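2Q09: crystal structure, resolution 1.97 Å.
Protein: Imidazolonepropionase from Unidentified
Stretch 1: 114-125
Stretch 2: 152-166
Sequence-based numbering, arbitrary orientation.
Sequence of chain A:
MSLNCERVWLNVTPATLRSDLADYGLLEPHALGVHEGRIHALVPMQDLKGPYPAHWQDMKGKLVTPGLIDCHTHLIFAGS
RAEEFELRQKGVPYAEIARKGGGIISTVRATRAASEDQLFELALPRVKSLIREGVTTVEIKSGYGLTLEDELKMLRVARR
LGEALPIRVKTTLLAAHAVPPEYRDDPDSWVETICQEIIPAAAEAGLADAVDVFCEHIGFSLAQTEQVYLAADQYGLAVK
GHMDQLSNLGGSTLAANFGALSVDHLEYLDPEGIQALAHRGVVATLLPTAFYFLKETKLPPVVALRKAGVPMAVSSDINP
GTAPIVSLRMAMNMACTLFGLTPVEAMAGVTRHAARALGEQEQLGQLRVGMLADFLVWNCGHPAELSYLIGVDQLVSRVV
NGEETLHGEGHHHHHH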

ATOM      1  N   ALA A 114      -2.666   2.021  23.841  1.00 23.66           N
ATOM      2  CA  ALA A 114      -2.007   0.740  23.635  1.00 23.28           C
ATOM      3  C   ALA A 114      -0.501   0.928  23.726  1.00 23.97           C
ATOM      4  O   ALA A 114       0.029   1.949  23.291  1.00 26.00           O
ATOM      5  CB  ALA A 114      -2.379   0.163  22.264  1.00 23.50           C
ATOM      6  N   SER A 115       0.191  -0.061  24.276  1.00 23.17           N
ATOM      7  CA  SER A 115       1.640   0.010  24.380  1.00 23.28           C
ATOM      8  C   SER A 115       2.231  -0.381  23.031  1.00 24.03           C
ATOM      9  O   SER A 115       1.560  -1.020  22.215  1.00 22.08           O
ATOM     10  CB  SER A 115       2.160  -0.962  25.438  1.00 24.49           C
ATOM     11  OG  SER A 115       2.061  -2.306  24.990  1.00 23.45           O
ATOM     12  N   GLU A 116       3.486  -0.006  22.806  1.00 23.31           N
ATOM     13  CA  GLU A 116       4.169  -0.346  21.566  1.00 23.91           C
ATOM     14  C   GLU A 116       4.162  -1.866  21.382  1.00 24.18           C
ATOM     15  O   GLU A 116       3.912  -2.365  20.286  1.00 21.96           O
ATOM     16  CB  GLU A 116       5.612   0.164  21.587  1.00 24.35           C
ATOM     17  CG  GLU A 116       6.301   0.040  20.245  1.00 26.86           C
ATOM     18  CD  GLU A 116       7.726   0.553  20.263  1.00 27.84           C
ATOM     19  OE1 GLU A 116       7.935   1.722  20.654  1.00 28.53           O
ATOM     20  OE2 GLU A 116       8.634  -0.219  19.886  1.00 28.30           O
ATOM     21  N   ASP A 117       4.429  -2.599  22.463  1.00 22.51           N
ATOM     22  CA  ASP A 117       4.446  -4.060  22.398  1.00 23.51           C
ATOM     23  C   ASP A 117       3.065  -4.619  22.063  1.00 23.21           C
ATOM     24  O   ASP A 117       2.958  -5.628  21.365  1.00 24.00           O
ATOM     25  CB  ASP A 117       4.912  -4.683  23.724  1.00 24.73           C
ATOM     26  CG  ASP A 117       6.379  -4.446  24.002  1.00 29.04           C
ATOM     27  OD1 ASP A 117       7.137  -4.170  23.051  1.00 29.33           O
ATOM     28  OD2 ASP A 117       6.781  -4.551  25.181  1.00 29.06           O
ATOM     29  N   GLN A 118       2.014  -3.977  22.569  1.00 22.11           N
ATOM     30  CA  GLN A 118       0.645  -4.426  22.307  1.00 23.30           C
ATOM     31  C   GLN A 118       0.252  -4.208  20.838  1.00 22.65           C
ATOM     32  O   GLN A 118      -0.405  -5.052  20.237  1.00 22.14           O
ATOM     33  CB  GLN A 118      -0.356  -3.693  23.208  1.00 25.65           C
ATOM     34  CG  GLN A 118      -0.335  -4.133  24.671  1.00 32.07           C
ATOM     35  CD  GLN A 118      -1.301  -3.344  25.544  1.00 34.81           C
ATOM     36  OE1 GLN A 118      -1.268  -2.116  25.570  1.00 35.09           O
ATOM     37  NE2 GLN A 118      -2.160  -4.052  26.273  1.00 36.53           N
ATOM     38  N   LEU A 119       0.633  -3.066  20.271  1.00 21.65           N
ATOM     39  CA  LEU A 119       0.313  -2.777  18.872  1.00 21.78           C
ATOM     40  C   LEU A 119       0.999  -3.780  17.951  1.00 22.33           C
ATOM     41  O   LEU A 119       0.434  -4.203  16.944  1.00 24.30           O
ATOM     42  CB  LEU A 119       0.742  -1.357  18.507  1.00 21.11           C
ATOM     43  CG  LEU A 119      -0.071  -0.226  19.146  1.00 21.03           C
ATOM     44  CD1 LEU A 119       0.560   1.109  18.791  1.00 19.62           C
ATOM     45  CD2 LEU A 119      -1.517  -0.290  18.671  1.00 20.90           C
ATOM     46  N   PHE A 120       2.219  -4.162  18.313  1.00 22.43           N
ATOM     47  CA  PHE A 120       2.998  -5.128  17.547  1.00 22.39           C
ATOM     48  C   PHE A 120       2.283  -6.476  17.532  1.00 23.41           C
ATOM     49  O   PHE A 120       2.115  -7.093  16.479  1.00 23.01           O
ATOM     50  CB  PHE A 120       4.386  -5.286  18.174  1.00 22.97           C
ATOM     51  CG  PHE A 120       5.228  -6.353  17.540  1.00 22.06           C
ATOM     52  CD1 PHE A 120       5.841  -6.142  16.309  1.00 24.49           C
ATOM     53  CD2 PHE A 120       5.390  -7.586  18.165  1.00 24.49           C
ATOM     54  CE1 PHE A 120       6.610  -7.142  15.712  1.00 24.74           C
ATOM     55  CE2 PHE A 120       6.156  -8.591  17.580  1.00 23.51           C
ATOM     56  CZ  PHE A 120       6.765  -8.368  16.346  1.00 25.19           C
ATOM     57  N   GLU A 121       1.864  -6.927  18.712  1.00 23.02           N
ATOM     58  CA  GLU A 121       1.160  -8.195  18.845  1.00 23.84           C
ATOM     59  C   GLU A 121      -0.185  -8.171  18.111  1.00 23.15           C
ATOM     60  O   GLU A 121      -0.628  -9.191  17.589  1.00 23.06           O
ATOM     61  CB  GLU A 121       0.932  -8.523  20.326  1.00 26.03           C
ATOM     62  CG  GLU A 121       2.203  -8.734  21.142  1.00 31.73           C
ATOM     63  CD  GLU A 121       3.027  -9.920  20.666  1.00 34.61           C
ATOM     64  OE1 GLU A 121       2.431 -10.937  20.257  1.00 39.75           O
ATOM     65  OE2 GLU A 121       4.272  -9.846  20.713  1.00 35.55           O
ATOM     66  N   LEU A 122      -0.841  -7.015  18.095  1.00 23.34           N
ATOM     67  CA  LEU A 122      -2.127  -6.877  17.413  1.00 22.08           C
ATOM     68  C   LEU A 122      -1.958  -6.885  15.893  1.00 22.13           C
ATOM     69  O   LEU A 122      -2.832  -7.359  15.158  1.00 20.92           O
ATOM     70  CB  LEU A 122      -2.813  -5.576  17.828  1.00 22.88           C
ATOM     71  CG  LEU A 122      -3.455  -5.547  19.215  1.00 24.58           C
ATOM     72  CD1 LEU A 122      -3.855  -4.129  19.565  1.00 24.02           C
ATOM     73  CD2 LEU A 122      -4.672  -6.478  19.225  1.00 24.15           C
ATOM     74  N   ALA A 123      -0.833  -6.360  15.431  1.00 21.00           N
ATOM     75  CA  ALA A 123      -0.562  -6.281  14.000  1.00 21.77           C
ATOM     76  C   ALA A 123       0.001  -7.556  13.376  1.00 21.28           C
ATOM     77  O   ALA A 123      -0.177  -7.778  12.175  1.00 21.06           O
ATOM     78  CB  ALA A 123       0.386  -5.101  13.712  1.00 19.44           C
ATOM     79  N   LEU A 124       0.697  -8.373  14.169  1.00 21.84           N
ATOM     80  CA  LEU A 124       1.280  -9.611  13.647  1.00 23.96           C
ATOM     81  C   LEU A 124       0.314 -10.455  12.807  1.00 23.15           C
ATOM     82  O   LEU A 124       0.576 -10.718  11.640  1.00 24.92           O
ATOM     83  CB  LEU A 124       1.838 -10.478  14.787  1.00 26.10           C
ATOM     84  CG  LEU A 124       3.177 -10.052  15.384  1.00 30.35           C
ATOM     85  CD1 LEU A 124       3.558 -10.978  16.545  1.00 30.49           C
ATOM     86  CD2 LEU A 124       4.244 -10.095  14.295  1.00 28.76           C
ATOM     87  N   PRO A 125      -0.813 -10.896  13.393  1.00 22.86           N
ATOM     88  CA  PRO A 125      -1.788 -11.714  12.658  1.00 23.56           C
ATOM     89  C   PRO A 125      -2.327 -11.057  11.390  1.00 22.51           C
ATOM     90  O   PRO A 125      -2.684 -11.748  10.435  1.00 21.81           O
ATOM     91  CB  PRO A 125      -2.881 -11.962  13.694  1.00 23.29           C
ATOM     92  CG  PRO A 125      -2.809 -10.731  14.540  1.00 23.99           C
ATOM     93  CD  PRO A 125      -1.327 -10.564  14.731  1.00 22.55           C
ATOM     94  N   LEU A 152       5.428   8.277  16.371  1.00 22.81           N
ATOM     95  CA  LEU A 152       6.687   7.547  16.204  1.00 22.95           C
ATOM     96  C   LEU A 152       6.580   6.129  16.757  1.00 22.61           C
ATOM     97  O   LEU A 152       7.252   5.215  16.277  1.00 21.66           O
ATOM     98  CB  LEU A 152       7.839   8.290  16.889  1.00 24.04           C
ATOM     99  CG  LEU A 152       8.567   9.343  16.045  1.00 27.41           C
ATOM    100  CD1 LEU A 152       7.593  10.379  15.523  1.00 27.22           C
ATOM    101  CD2 LEU A 152       9.660   9.993  16.886  1.00 28.37           C
ATOM    102  N   LYS A 153       5.734   5.948  17.770  1.00 22.00           N
ATOM    103  CA  LYS A 153       5.527   4.631  18.360  1.00 23.69           C
ATOM    104  C   LYS A 153       5.006   3.700  17.263  1.00 21.59           C
ATOM    105  O   LYS A 153       5.421   2.557  17.149  1.00 21.47           O
ATOM    106  CB  LYS A 153       4.501   4.730  19.498  1.00 25.35           C
ATOM    107  CG  LYS A 153       4.026   3.401  20.043  1.00 26.02           C
ATOM    108  CD  LYS A 153       3.135   3.582  21.282  1.00 27.67           C
ATOM    109  CE  LYS A 153       1.836   4.286  20.960  1.00 26.00           C
ATOM    110  NZ  LYS A 153       0.965   4.415  22.168  1.00 26.46           N
HETATM  111  N   MSE A 154       4.079   4.203  16.462  1.00 21.93           N
HETATM  112  CA  MSE A 154       3.513   3.413  15.379  1.00 20.96           C
HETATM  113  C   MSE A 154       4.572   3.087  14.334  1.00 19.93           C
HETATM  114  O   MSE A 154       4.650   1.957  13.848  1.00 18.54           O
HETATM  115  CB  MSE A 154       2.339   4.157  14.748  1.00 22.49           C
HETATM  116  CG  MSE A 154       1.164   4.290  15.723  1.00 23.92           C
HETATM  117 SE   MSE A 154      -0.308   5.259  14.990  1.00 27.64          SE
HETATM  118  CE  MSE A 154       0.490   6.966  14.821  1.00 33.78           C
ATOM    119  N   LEU A 155       5.392   4.073  13.997  1.00 19.49           N
ATOM    120  CA  LEU A 155       6.448   3.850  13.015  1.00 20.59           C
ATOM    121  C   LEU A 155       7.439   2.813  13.527  1.00 20.27           C
ATOM    122  O   LEU A 155       7.961   2.015  12.751  1.00 19.99           O
ATOM    123  CB  LEU A 155       7.172   5.162  12.693  1.00 20.40           C
ATOM    124  CG  LEU A 155       6.294   6.296  12.153  1.00 22.39           C
ATOM    125  CD1 LEU A 155       7.165   7.513  11.876  1.00 23.59           C
ATOM    126  CD2 LEU A 155       5.584   5.850  10.867  1.00 23.18           C
ATOM    127  N   ARG A 156       7.704   2.824  14.832  1.00 21.48           N
ATOM    128  CA  ARG A 156       8.624   1.843  15.395  1.00 22.72           C
ATOM    129  C   ARG A 156       8.023   0.446  15.309  1.00 21.02           C
ATOM    130  O   ARG A 156       8.730  -0.518  15.047  1.00 19.85           O
ATOM    131  CB  ARG A 156       8.967   2.185  16.851  1.00 24.71           C
ATOM    132  CG  ARG A 156       9.966   3.337  16.979  1.00 29.47           C
ATOM    133  CD  ARG A 156      10.596   3.383  18.371  1.00 33.23           C
ATOM    134  NE  ARG A 156       9.637   3.772  19.398  1.00 35.52           N
ATOM    135  CZ  ARG A 156       9.305   5.025  19.677  1.00 36.72           C
ATOM    136  NH1 ARG A 156       9.856   6.029  19.013  1.00 36.45           N
ATOM    137  NH2 ARG A 156       8.415   5.268  20.623  1.00 36.81           N
ATOM    138  N   VAL A 157       6.721   0.327  15.553  1.00 20.23           N
ATOM    139  CA  VAL A 157       6.072  -0.975  15.468  1.00 20.86           C
ATOM    140  C   VAL A 157       6.174  -1.472  14.022  1.00 20.42           C
ATOM    141  O   VAL A 157       6.391  -2.660  13.782  1.00 20.63           O
ATOM    142  CB  VAL A 157       4.578  -0.903  15.864  1.00 21.43           C
ATOM    143  CG1 VAL A 157       3.873  -2.220  15.508  1.00 21.57           C
ATOM    144  CG2 VAL A 157       4.445  -0.645  17.362  1.00 22.54           C
ATOM    145  N   ALA A 158       6.011  -0.559  13.070  1.00 20.46           N
ATOM    146  CA  ALA A 158       6.096  -0.922  11.659  1.00 21.62           C
ATOM    147  C   ALA A 158       7.488  -1.497  11.352  1.00 21.96           C
ATOM    148  O   ALA A 158       7.603  -2.552  10.728  1.00 22.45           O
ATOM    149  CB  ALA A 158       5.807   0.291  10.785  1.00 20.60           C
ATOM    150  N   ARG A 159       8.536  -0.809  11.796  1.00 22.06           N
ATOM    151  CA  ARG A 159       9.897  -1.296  11.585  1.00 23.54           C
ATOM    152  C   ARG A 159      10.052  -2.666  12.242  1.00 23.71           C
ATOM    153  O   ARG A 159      10.703  -3.545  11.685  1.00 24.38           O
ATOM    154  CB  ARG A 159      10.933  -0.345  12.201  1.00 23.57           C
ATOM    155  CG  ARG A 159      11.073   1.007  11.519  1.00 22.61           C
ATOM    156  CD  ARG A 159      11.548   0.907  10.062  1.00 25.27           C
ATOM    157  NE  ARG A 159      11.837   2.239   9.531  1.00 25.63           N
ATOM    158  CZ  ARG A 159      11.766   2.582   8.248  1.00 26.42           C
ATOM    159  NH1 ARG A 159      11.413   1.693   7.328  1.00 26.01           N
ATOM    160  NH2 ARG A 159      12.041   3.831   7.884  1.00 24.74           N
ATOM    161  N   ARG A 160       9.480  -2.833  13.435  1.00 23.55           N
ATOM    162  CA  ARG A 160       9.562  -4.113  14.151  1.00 25.12           C
ATOM    163  C   ARG A 160       8.944  -5.247  13.346  1.00 24.35           C
ATOM    164  O   ARG A 160       9.461  -6.365  13.316  1.00 24.28           O
ATOM    165  CB  ARG A 160       8.847  -4.035  15.506  1.00 26.17           C
ATOM    166  CG  ARG A 160       9.765  -3.781  16.672  1.00 31.75           C
ATOM    167  CD  ARG A 160       8.978  -3.539  17.963  1.00 33.16           C
ATOM    168  NE  ARG A 160       8.607  -4.760  18.668  1.00 35.57           N
ATOM    169  CZ  ARG A 160       7.927  -4.758  19.815  1.00 35.29           C
ATOM    170  NH1 ARG A 160       7.549  -3.609  20.370  1.00 35.13           N
ATOM    171  NH2 ARG A 160       7.634  -5.902  20.417  1.00 34.79           N
ATOM    172  N   LEU A 161       7.817  -4.963  12.698  1.00 23.15           N
ATOM    173  CA  LEU A 161       7.141  -5.974  11.896  1.00 23.69           C
ATOM    174  C   LEU A 161       8.024  -6.401  10.732  1.00 23.45           C
ATOM    175  O   LEU A 161       8.113  -7.590  10.418  1.00 24.83           O
ATOM    176  CB  LEU A 161       5.805  -5.429  11.381  1.00 22.48           C
ATOM    177  CG  LEU A 161       4.778  -5.158  12.490  1.00 21.69           C
ATOM    178  CD1 LEU A 161       3.633  -4.312  11.955  1.00 21.72           C
ATOM    179  CD2 LEU A 161       4.267  -6.493  13.031  1.00 20.48           C
ATOM    180  N   GLY A 162       8.683  -5.429  10.109  1.00 24.75           N
ATOM    181  CA  GLY A 162       9.555  -5.720   8.984  1.00 26.43           C
ATOM    182  C   GLY A 162      10.772  -6.532   9.392  1.00 27.58           C
ATOM    183  O   GLY A 162      11.365  -7.232   8.578  1.00 28.01           O
ATOM    184  N   GLU A 163      11.147  -6.440  10.662  1.00 29.10           N
ATOM    185  CA  GLU A 163      12.301  -7.183  11.161  1.00 30.07           C
ATOM    186  C   GLU A 163      11.907  -8.575  11.636  1.00 28.72           C
ATOM    187  O   GLU A 163      12.668  -9.531  11.481  1.00 28.23           O
ATOM    188  CB  GLU A 163      12.958  -6.428  12.317  1.00 32.85           C
ATOM    189  CG  GLU A 163      13.785  -5.228  11.885  1.00 39.14           C
ATOM    190  CD  GLU A 163      14.944  -5.627  10.993  1.00 43.92           C
ATOM    191  OE1 GLU A 163      14.714  -5.901   9.796  1.00 46.41           O
ATOM    192  OE2 GLU A 163      16.087  -5.683  11.495  1.00 47.93           O
ATOM    193  N   ALA A 164      10.712  -8.687  12.203  1.00 27.33           N
ATOM    194  CA  ALA A 164      10.235  -9.961  12.729  1.00 27.38           C
ATOM    195  C   ALA A 164       9.617 -10.909  11.703  1.00 27.14           C
ATOM    196  O   ALA A 164       9.600 -12.125  11.922  1.00 26.87           O
ATOM    197  CB  ALA A 164       9.244  -9.706  13.856  1.00 25.65           C
ATOM    198  N   LEU A 165       9.118 -10.374  10.593  1.00 27.11           N
ATOM    199  CA  LEU A 165       8.483 -11.207   9.575  1.00 26.43           C
ATOM    200  C   LEU A 165       9.183 -11.080   8.225  1.00 26.50           C
ATOM    201  O   LEU A 165       9.839 -10.072   7.952  1.00 25.73           O
ATOM    202  CB  LEU A 165       7.004 -10.819   9.429  1.00 26.86           C
ATOM    203  CG  LEU A 165       6.127 -10.952  10.683  1.00 27.54           C
ATOM    204  CD1 LEU A 165       4.749 -10.369  10.418  1.00 27.39           C
ATOM    205  CD2 LEU A 165       6.013 -12.418  11.079  1.00 29.63           C
ATOM    206  N   PRO A 166       9.050 -12.103   7.364  1.00 25.86           N
ATOM    207  CA  PRO A 166       9.678 -12.091   6.038  1.00 26.32           C
ATOM    208  C   PRO A 166       8.871 -11.233   5.062  1.00 25.34           C
ATOM    209  O   PRO A 166       8.232 -11.750   4.141  1.00 26.40           O
ATOM    210  CB  PRO A 166       9.682 -13.566   5.657  1.00 25.43           C
ATOM    211  CG  PRO A 166       8.370 -14.044   6.225  1.00 26.66           C
ATOM    212  CD  PRO A 166       8.345 -13.379   7.605  1.00 27.30           C
TER

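This is a helix-on-helix packing in which two side chains of one helix, Glu 116 and Phe 120, sit as knobs in holes of the other, with an apolar seam along the contact and a charged cluster beside it. The helices 116-125 and 152-164 run in broadly the same direction, 48° apart, with axes 9.4 Å apart at closest approach, and the contact buries 758 Å² in all. Phe 120 and Val 157 have CA atoms 5.6 Å apart, and the methyls of Val 157 face the opposing backbone: Val 157 CG2 lies 3.4 Å from Glu 116 O and Val 157 CG1 3.7 Å from Phe 120 CA.

The knobs are one helical turn apart. Phe 120, with chi1 t, points its CB toward the partner and fills the hole made by Val 157, Arg 160, Leu 161 and Ala 164. Its CE1 is 3.6 Å from Leu 161 CD2, and its CZ is 3.8 Å from Ala 164 CB, which meets the ring at its edge. The guanidinium of Arg 160 lies flat over one face, centres 4.3 Å apart and planes at 18°, an off-centre cation-pi arrangement. Stacking leaves the edge of the guanidinium free for acids: Arg 160 NH1 donates to Asp 117 OD1 at 2.8 Å, NH2 of Arg 160 adds a weak bond to the same OD1 at 3.2 Å, and Glu 116 OE2 forms a looser salt bridge to Arg 160 NH1 at 3.6 Å.

Glu 116 does two jobs. Its extended chain, chi1 and chi2 both t, lays CG 3.5 Å from Val 157 CG2, while its carboxylate reaches two arginines; the shorter link is from Arg 156 NE to Glu 116 OE1, 2.9 Å and nearly straight at 165°.

At the N-terminal end of helix 116-125, Lys 153 runs its aliphatic chain past Glu 116, with CG 3.9 Å from Glu 116 CB, and delivers NZ to Ala 114 O at 2.9 Å, tying the preceding loop to the second helix. Ser 115 caps the first helix by accepting from Gln 118 N at its OG, 2.9 Å away.

Leu 119, Ala 123 and Leu 161 are buried, and their purely apolar side chains suit that setting; Leu 124 and Leu 165, toward the C-terminal end, are partly exposed. Leu 119 CB packs 3.9 Å from Val 157 CG2, and Ala 123 CB lies 3.8 Å from Leu 161 CD1. Leu 124 CD2 closes the seam, 3.8 Å from Leu 161 CD2 and 3.9 Å from Leu 165 CD1.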